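Putative glycoside hydrolase (Bacteroides thetaiotaomicron VPI-5482, PDB 3HBZ) binds calcium and may take part in carbohydrate metabolism, perhaps as a glycoside hydrolase. Local coordinates at residues L159-R164 with P176-L182; F206-Y212 with E335-E341; D240-I244 with N259-S263. One frame throughout, in Å; residues are numbered along the deposited sequence. Where two conformers were deposited one is given.

All three contacts reach the same large antiparallel sheet of the domain. Contact 1 pairs the neighbouring strands 158-165 and 177-183, and contact 2 pairs 210-220 with the C-terminal strand 328-338, which also borders 158-165. Contact 3 instead lays a loop over the face of strand 240-247. It is the most buried of the three and has no hydrogen bond between its segments, only aromatic and apolar packing. Contact 1 is partly buried and joined by backbone hydrogen bonds and leucine packing. Contact 2, about 17 Å from contact 3 between centres, lies farther out and is chemically the most mixed, with a beta bulge, an aromatic cluster and a histidine-carboxylate bond.

Contact 1 of 3, residues L159-R164 with P176-L182; sequences LSLVTR and PIAAGNL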
# COMPACT_ATOMS: atom_id res chain seq x y z
N LEU A 159 -0.49 7.54 -12.56
CA LEU A 159 -1.01 7.63 -11.24
C LEU A 159 -1.46 9.06 -11.02
O LEU A 159 -0.74 10.01 -11.36
CB LEU A 159 0.10 7.29 -10.22
CG LEU A 159 -0.22 7.45 -8.73
CD1 LEU A 159 -1.37 6.51 -8.36
CD2 LEU A 159 1.11 7.19 -7.90
N SER A 160 -2.66 9.22 -10.45
CA SER A 160 -3.18 10.50 -10.06
C SER A 160 -3.61 10.50 -8.60
O SER A 160 -4.41 9.67 -8.16
CB SER A 160 -4.40 10.85 -10.95
OG SER A 160 -4.87 12.14 -10.62
N LEU A 161 -3.10 11.46 -7.86
CA LEU A 161 -3.34 11.58 -6.45
C LEU A 161 -3.94 12.97 -6.20
O LEU A 161 -3.36 13.99 -6.58
CB LEU A 161 -2.01 11.45 -5.69
CG LEU A 161 -1.30 10.11 -5.96
CD1 LEU A 161 0.01 10.05 -5.14
CD2 LEU A 161 -2.14 8.88 -5.65
N VAL A 162 -5.14 12.99 -5.64
CA VAL A 162 -5.89 14.23 -5.43
C VAL A 162 -6.41 14.27 -3.99
O VAL A 162 -7.10 13.40 -3.59
CB VAL A 162 -7.05 14.39 -6.41
CG1 VAL A 162 -7.88 15.67 -6.11
CG2 VAL A 162 -6.56 14.44 -7.87
N THR A 163 -6.07 15.31 -3.25
CA THR A 163 -6.55 15.53 -1.88
C THR A 163 -8.03 15.88 -1.91
O THR A 163 -8.44 16.79 -2.61
CB THR A 163 -5.74 16.64 -1.20
OG1 THR A 163 -4.36 16.23 -1.15
CG2 THR A 163 -6.23 16.94 0.27
N ARG A 164 -8.81 15.09 -1.20
CA ARG A 164 -10.27 15.16 -1.26
C ARG A 164 -10.84 15.61 0.07
O ARG A 164 -10.27 15.30 1.14
CB ARG A 164 -10.82 13.78 -1.51
CG ARG A 164 -10.38 13.19 -2.81
CD ARG A 164 -10.85 13.97 -4.00
NE ARG A 164 -10.66 13.09 -5.12
CZ ARG A 164 -11.40 13.02 -6.22
NH1 ARG A 164 -12.43 13.84 -6.46
NH2 ARG A 164 -11.07 12.10 -7.11
N PRO A 176 -10.83 15.76 8.34
CA PRO A 176 -11.62 16.54 7.34
C PRO A 176 -11.16 16.45 5.89
O PRO A 176 -11.94 16.78 4.99
CB PRO A 176 -11.54 17.97 7.86
CG PRO A 176 -10.22 18.01 8.70
CD PRO A 176 -10.01 16.62 9.22
N ILE A 177 -9.97 15.96 5.63
CA ILE A 177 -9.47 15.79 4.27
C ILE A 177 -8.74 14.47 4.16
O ILE A 177 -8.41 13.86 5.19
CB ILE A 177 -8.52 16.93 3.84
CG1 ILE A 177 -7.26 16.92 4.69
CG2 ILE A 177 -9.24 18.37 3.86
CD1 ILE A 177 -6.13 17.89 4.18
N ALA A 178 -8.55 14.00 2.93
CA ALA A 178 -7.85 12.77 2.64
C ALA A 178 -6.85 13.01 1.51
O ALA A 178 -7.25 13.27 0.36
CB ALA A 178 -8.90 11.65 2.19
N ALA A 179 -5.57 12.91 1.81
CA ALA A 179 -4.57 13.05 0.79
C ALA A 179 -4.61 11.87 -0.13
O ALA A 179 -4.88 10.78 0.30
CB ALA A 179 -3.11 13.14 1.41
N GLY A 180 -4.32 12.08 -1.41
CA GLY A 180 -4.12 10.94 -2.30
C GLY A 180 -2.73 10.39 -2.01
O GLY A 180 -1.72 11.13 -2.04
N ASN A 181 -2.67 9.10 -1.79
CA ASN A 181 -1.40 8.42 -1.63
C ASN A 181 -1.29 7.08 -2.37
O ASN A 181 -2.27 6.49 -2.86
CB ASN A 181 -1.07 8.23 -0.14
CG ASN A 181 -2.11 7.42 0.58
OD1 ASN A 181 -3.13 7.01 0.01
ND2 ASN A 181 -1.86 7.17 1.84
N LEU A 182 -0.05 6.61 -2.47
CA LEU A 182 0.21 5.29 -3.00
C LEU A 182 1.51 4.88 -2.37
O LEU A 182 2.46 5.69 -2.32
CB LEU A 182 0.35 5.28 -4.52
CG LEU A 182 0.27 3.90 -5.18
CD1 LEU A 182 -1.24 3.52 -5.28
CD2 LEU A 182 0.99 3.88 -6.60
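Two antiparallel neighbours of the large sheet, strands 158-165 and 177-183, meet in an interrupted pairing, their segments running 172° apart. Regular pairing is confined to R164 and A178, a hydrogen-bonded pair in which R164 N donates to A178 O (2.9 Å) and A178 N to R164 O (2.8 Å). CA-H...O contacts flank it: T163 CA to A178 O and I177 CA to R164 O, each 3.3 Å. Beyond A179 the backbone bonds lapse, since V162 O and G180 N are 3.8 Å apart. L161 and G180 come within 4.3 Å CA to CA, too close for a CB on residue 180, which would clash with L161 CA and V162 N. S314 accompanies this gap, its OG hydrogen-bonded to both T163 OG1 and G180 N. L159 CD2 packs on L182 CD2 at 3.6 Å, beside F102, F114 and W126. This is an antiparallel strand pair of the sheet, interrupted at A179-G180 and connected through helix 167-172, its L159 end approaching the calcium ligands K157 and D332.

Contact 2 of 3, residues F206-Y212 with E335-E341; sequences FRHIPTY and ELIYRSE. With ACT (acetate ion), chain H.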
# COMPACT_ATOMS: atom_id res chain seq x y z
N PHE A 206 13.21 -6.33 0.43
CA PHE A 206 14.02 -5.93 -0.74
C PHE A 206 15.44 -6.41 -0.52
O PHE A 206 16.01 -6.19 0.56
CB PHE A 206 13.97 -4.41 -0.90
CG PHE A 206 14.59 -3.91 -2.19
CD1 PHE A 206 14.06 -4.26 -3.42
CD2 PHE A 206 15.74 -3.10 -2.15
CE1 PHE A 206 14.66 -3.82 -4.62
CE2 PHE A 206 16.33 -2.65 -3.31
CZ PHE A 206 15.79 -3.03 -4.57
N ARG A 207 16.02 -7.12 -1.49
CA ARG A 207 17.32 -7.78 -1.29
C ARG A 207 18.47 -7.15 -2.11
O ARG A 207 19.47 -7.79 -2.34
CB ARG A 207 17.23 -9.29 -1.55
CG ARG A 207 16.23 -10.04 -0.66
CD ARG A 207 16.14 -11.53 -1.02
NE ARG A 207 14.92 -12.14 -0.46
CZ ARG A 207 14.87 -13.16 0.41
NH1 ARG A 207 15.97 -13.72 0.86
NH2 ARG A 207 13.69 -13.63 0.83
N HIS A 208 18.34 -5.89 -2.48
CA HIS A 208 19.46 -5.13 -3.11
C HIS A 208 19.64 -3.81 -2.33
O HIS A 208 18.83 -3.49 -1.48
CB HIS A 208 19.17 -4.82 -4.58
CG HIS A 208 18.74 -6.01 -5.37
ND1 HIS A 208 19.61 -7.01 -5.73
CD2 HIS A 208 17.52 -6.36 -5.86
CE1 HIS A 208 18.95 -7.93 -6.42
NE2 HIS A 208 17.68 -7.57 -6.51
N ILE A 209 20.69 -3.06 -2.67
CA ILE A 209 21.00 -1.79 -2.06
C ILE A 209 20.44 -0.74 -2.98
O ILE A 209 21.00 -0.50 -4.06
CB ILE A 209 22.51 -1.59 -1.87
CG1 ILE A 209 23.10 -2.65 -0.91
CG2 ILE A 209 22.79 -0.19 -1.28
CD1 ILE A 209 24.63 -2.60 -0.77
N PRO A 210 19.32 -0.12 -2.58
CA PRO A 210 18.78 0.92 -3.40
C PRO A 210 19.67 2.16 -3.36
O PRO A 210 20.18 2.52 -2.29
CB PRO A 210 17.40 1.16 -2.77
CG PRO A 210 17.57 0.86 -1.38
CD PRO A 210 18.60 -0.22 -1.30
N THR A 211 19.87 2.78 -4.52
CA THR A 211 20.70 3.98 -4.65
C THR A 211 19.96 5.26 -5.07
O THR A 211 20.35 6.36 -4.63
CB THR A 211 21.85 3.69 -5.66
OG1 THR A 211 21.29 3.14 -6.85
CG2 THR A 211 22.82 2.66 -5.05
N TYR A 212 18.90 5.13 -5.88
CA TYR A 212 18.11 6.29 -6.33
C TYR A 212 16.68 5.88 -6.57
O TYR A 212 16.41 4.72 -6.93
CB TYR A 212 18.60 6.86 -7.67
CG TYR A 212 20.00 7.39 -7.62
CD1 TYR A 212 21.06 6.56 -7.88
CD2 TYR A 212 20.27 8.71 -7.26
CE1 TYR A 212 22.36 7.00 -7.80
CE2 TYR A 212 21.60 9.18 -7.20
CZ TYR A 212 22.62 8.30 -7.46
OH TYR A 212 23.93 8.65 -7.45
N GLU A 335 11.31 4.58 -11.32
CA GLU A 335 12.20 3.46 -11.16
C GLU A 335 12.86 3.45 -9.80
O GLU A 335 13.41 4.45 -9.35
CB GLU A 335 13.29 3.47 -12.28
CG GLU A 335 14.04 2.21 -12.26
CD GLU A 335 15.02 2.03 -13.41
OE1 GLU A 335 15.19 2.97 -14.22
OE2 GLU A 335 15.61 0.93 -13.47
N LEU A 336 12.85 2.30 -9.14
CA LEU A 336 13.75 2.07 -8.00
C LEU A 336 15.09 1.51 -8.51
O LEU A 336 15.19 0.35 -8.94
CB LEU A 336 13.08 1.10 -7.02
CG LEU A 336 13.88 0.79 -5.76
CD1 LEU A 336 14.23 2.07 -4.99
CD2 LEU A 336 13.09 -0.26 -4.90
N ILE A 337 16.13 2.35 -8.50
CA ILE A 337 17.45 1.98 -9.02
C ILE A 337 18.28 1.48 -7.85
O ILE A 337 18.32 2.10 -6.78
CB ILE A 337 18.16 3.21 -9.71
CG1 ILE A 337 17.27 3.76 -10.86
CG2 ILE A 337 19.59 2.83 -10.25
CD1 ILE A 337 17.63 5.19 -11.32
N TYR A 338 18.92 0.33 -8.05
CA TYR A 338 19.76 -0.30 -7.05
C TYR A 338 21.15 -0.70 -7.60
O TYR A 338 21.38 -0.81 -8.82
CB TYR A 338 19.06 -1.52 -6.47
CG TYR A 338 18.67 -2.59 -7.45
CD1 TYR A 338 19.56 -3.59 -7.81
CD2 TYR A 338 17.39 -2.60 -8.03
CE1 TYR A 338 19.21 -4.60 -8.71
CE2 TYR A 338 17.02 -3.61 -8.93
CZ TYR A 338 17.94 -4.60 -9.25
OH TYR A 338 17.62 -5.59 -10.13
N ARG A 339 22.09 -0.89 -6.68
CA ARG A 339 23.47 -1.16 -7.08
C ARG A 339 23.60 -2.55 -7.71
O ARG A 339 23.02 -3.50 -7.17
CB ARG A 339 24.39 -1.08 -5.89
CG ARG A 339 25.88 -1.28 -6.29
CD ARG A 339 26.79 -0.95 -5.13
NE ARG A 339 26.53 0.44 -4.79
CZ ARG A 339 26.48 0.93 -3.56
NH1 ARG A 339 26.69 0.13 -2.51
NH2 ARG A 339 26.20 2.23 -3.40
N SER A 340 24.35 -2.68 -8.82
CA SER A 340 24.58 -4.02 -9.44
C SER A 340 25.51 -4.87 -8.57
O SER A 340 26.49 -4.35 -8.04
CB SER A 340 25.11 -3.94 -10.91
OG SER A 340 26.09 -2.93 -11.10
N GLU A 341 25.17 -6.16 -8.43
CA GLU A 341 25.84 -7.10 -7.50
C GLU A 341 26.74 -8.16 -8.18
O GLU A 341 27.38 -7.91 -9.20
CB GLU A 341 24.77 -7.82 -6.65
CG GLU A 341 24.46 -7.13 -5.31
CD GLU A 341 23.07 -7.46 -4.78
OE1 GLU A 341 22.10 -7.02 -5.41
OE2 GLU A 341 22.96 -8.13 -3.73
C ACT H . 14.01 -7.88 -4.29
O ACT H . 14.99 -8.11 -3.68
OXT ACT H . 13.05 -8.35 -3.60
CH3 ACT H . 14.02 -7.11 -5.66
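From E335 the C-terminal strand leads to L336, whose CD2 sits over the face of the F206 ring, 4.1 Å from its centroid in a CH-pi contact. I337 is the hub of a classic beta bulge: its O accepts from T211 N (2.8 Å) and Y212 N (3.2 Å), with a weak bond from T211 OG1, while I337 N donates to Y212 O (2.9 Å). Y338 pairs with P210 without hydrogen bonds. Its ring forms an offset stack with H208, centroids 4.1 Å apart and planes at 10°, and takes the edge of F206 in an offset edge-to-face pair. Nearby, an acetate, probably from the crystallisation liquor, is hydrogen-bonded to R207 N and L96 N. R339 N closes the pairing on I209 O (2.9 Å), and I209 CG2 lies over a face of its guanidinium. E341 OE1 accepts a 2.5 Å hydrogen bond from H208 ND1. The chain's end is thus held by hydrogen bonds and aromatic stacking together, H208 serving both through its ND1 and ring face.

Contact 3 of 3, residues D240-I244 with N259-S263; sequences DIYAI and NAFTS
Segment 240-244 is an extended beta strand, phi from -133° to -154° and psi from 122° to 168°, whereas 259-263 is a loop. N259 (-150/18) leads into A260 (-53/-37), F261 (-109/-1) and T262 (-127/-12), a tight turn in which N259 O accepts from T262 N (3.2 Å) and S263 N (3.0 Å), before S263 (-58/135) extends again. The two backbones do not pair: the nearest CA atoms, I244 and A260, are 7.4 Å apart, and no hydrogen bond crosses. D240, Y242 and I244 direct their CB atoms toward the loop, while A243 points away. Y242 (chi1 65°, p; chi2 93°) offers a ring face to the edge of F261 (chi1 -62°, m; chi2 -58°) in an edge-to-face pair, with centroids 4.5 Å apart, planes at 53° and Y242 CD1 3.4 Å from F261 CZ. A260 CB fits against both strand side chains, 4.5 Å from Y242 CE1 and 4.3 Å from I244 CD1. I244 (57°, p; 180°, t) also brings CG2 to 3.6 Å from A260 O and 4.5 Å from F261 CE1. This is a loop packed by hydrophobic residues onto a beta-sheet face. R271 on neighbouring strand 266-271 joins the two segments, through a salt bridge to D240 and a cation-pi contact with F261; strand 306-313 flanks 240-247 along its other edge.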
# COMPACT_ATOMS: atom_id res chain seq x y z
N ASP A 240 4.70 15.19 -1.44
CA ASP A 240 5.89 14.50 -0.91
C ASP A 240 6.09 13.23 -1.72
O ASP A 240 5.12 12.57 -2.17
CB ASP A 240 5.74 14.18 0.58
CG ASP A 240 7.07 14.04 1.31
OD1 ASP A 240 8.17 14.16 0.73
OD2 ASP A 240 6.98 13.77 2.50
N ILE A 241 7.36 12.92 -1.95
CA ILE A 241 7.78 11.72 -2.63
C ILE A 241 9.02 11.23 -1.89
O ILE A 241 9.98 11.98 -1.75
CB ILE A 241 8.18 12.01 -4.12
CG1 ILE A 241 7.02 12.69 -4.85
CG2 ILE A 241 8.66 10.69 -4.79
CD1 ILE A 241 7.30 13.21 -6.30
N TYR A 242 8.98 10.01 -1.38
CA TYR A 242 10.05 9.52 -0.59
C TYR A 242 10.13 8.00 -0.63
O TYR A 242 9.22 7.34 -1.15
CB TYR A 242 9.96 10.07 0.82
CG TYR A 242 8.76 9.66 1.66
CD1 TYR A 242 8.83 8.56 2.50
CD2 TYR A 242 7.61 10.40 1.65
CE1 TYR A 242 7.75 8.20 3.34
CE2 TYR A 242 6.48 10.03 2.45
CZ TYR A 242 6.58 8.94 3.31
OH TYR A 242 5.52 8.59 4.14
N ALA A 243 11.25 7.47 -0.14
CA ALA A 243 11.48 6.04 -0.01
C ALA A 243 12.33 5.81 1.23
O ALA A 243 13.12 6.68 1.63
CB ALA A 243 12.17 5.44 -1.27
N ILE A 244 12.09 4.67 1.88
CA ILE A 244 12.83 4.30 3.10
C ILE A 244 13.26 2.83 2.98
O ILE A 244 12.64 2.04 2.27
CB ILE A 244 12.00 4.52 4.36
CG1 ILE A 244 10.66 3.75 4.29
CG2 ILE A 244 11.71 6.00 4.56
CD1 ILE A 244 9.75 3.92 5.54
N ASN A 259 6.23 6.58 12.25
CA ASN A 259 7.68 6.42 12.41
C ASN A 259 8.48 6.20 11.14
O ASN A 259 9.66 5.76 11.19
CB ASN A 259 7.95 5.29 13.39
CG ASN A 259 7.42 3.96 12.92
OD1 ASN A 259 7.01 3.81 11.77
ND2 ASN A 259 7.38 3.01 13.81
N ALA A 260 7.88 6.55 10.03
CA ALA A 260 8.52 6.40 8.72
C ALA A 260 9.89 7.07 8.64
O ALA A 260 10.82 6.57 7.96
CB ALA A 260 7.58 6.98 7.63
N PHE A 261 10.04 8.23 9.30
CA PHE A 261 11.29 8.98 9.21
C PHE A 261 12.09 8.95 10.51
O PHE A 261 13.15 9.53 10.57
CB PHE A 261 11.04 10.46 8.82
CG PHE A 261 10.40 10.62 7.47
CD1 PHE A 261 11.02 10.12 6.34
CD2 PHE A 261 9.17 11.26 7.33
CE1 PHE A 261 10.46 10.28 5.07
CE2 PHE A 261 8.59 11.43 6.09
CZ PHE A 261 9.24 10.91 4.94
N THR A 262 11.59 8.29 11.54
CA THR A 262 12.24 8.39 12.84
C THR A 262 12.58 7.04 13.47
O THR A 262 13.26 7.02 14.45
CB THR A 262 11.34 9.15 13.84
OG1 THR A 262 10.08 8.47 13.92
CG2 THR A 262 11.13 10.64 13.39
N SER A 263 12.07 5.92 12.95
CA SER A 263 12.35 4.63 13.59
C SER A 263 13.84 4.35 13.68
O SER A 263 14.55 4.51 12.71
CB SER A 263 11.72 3.48 12.81
OG SER A 263 12.17 2.24 13.34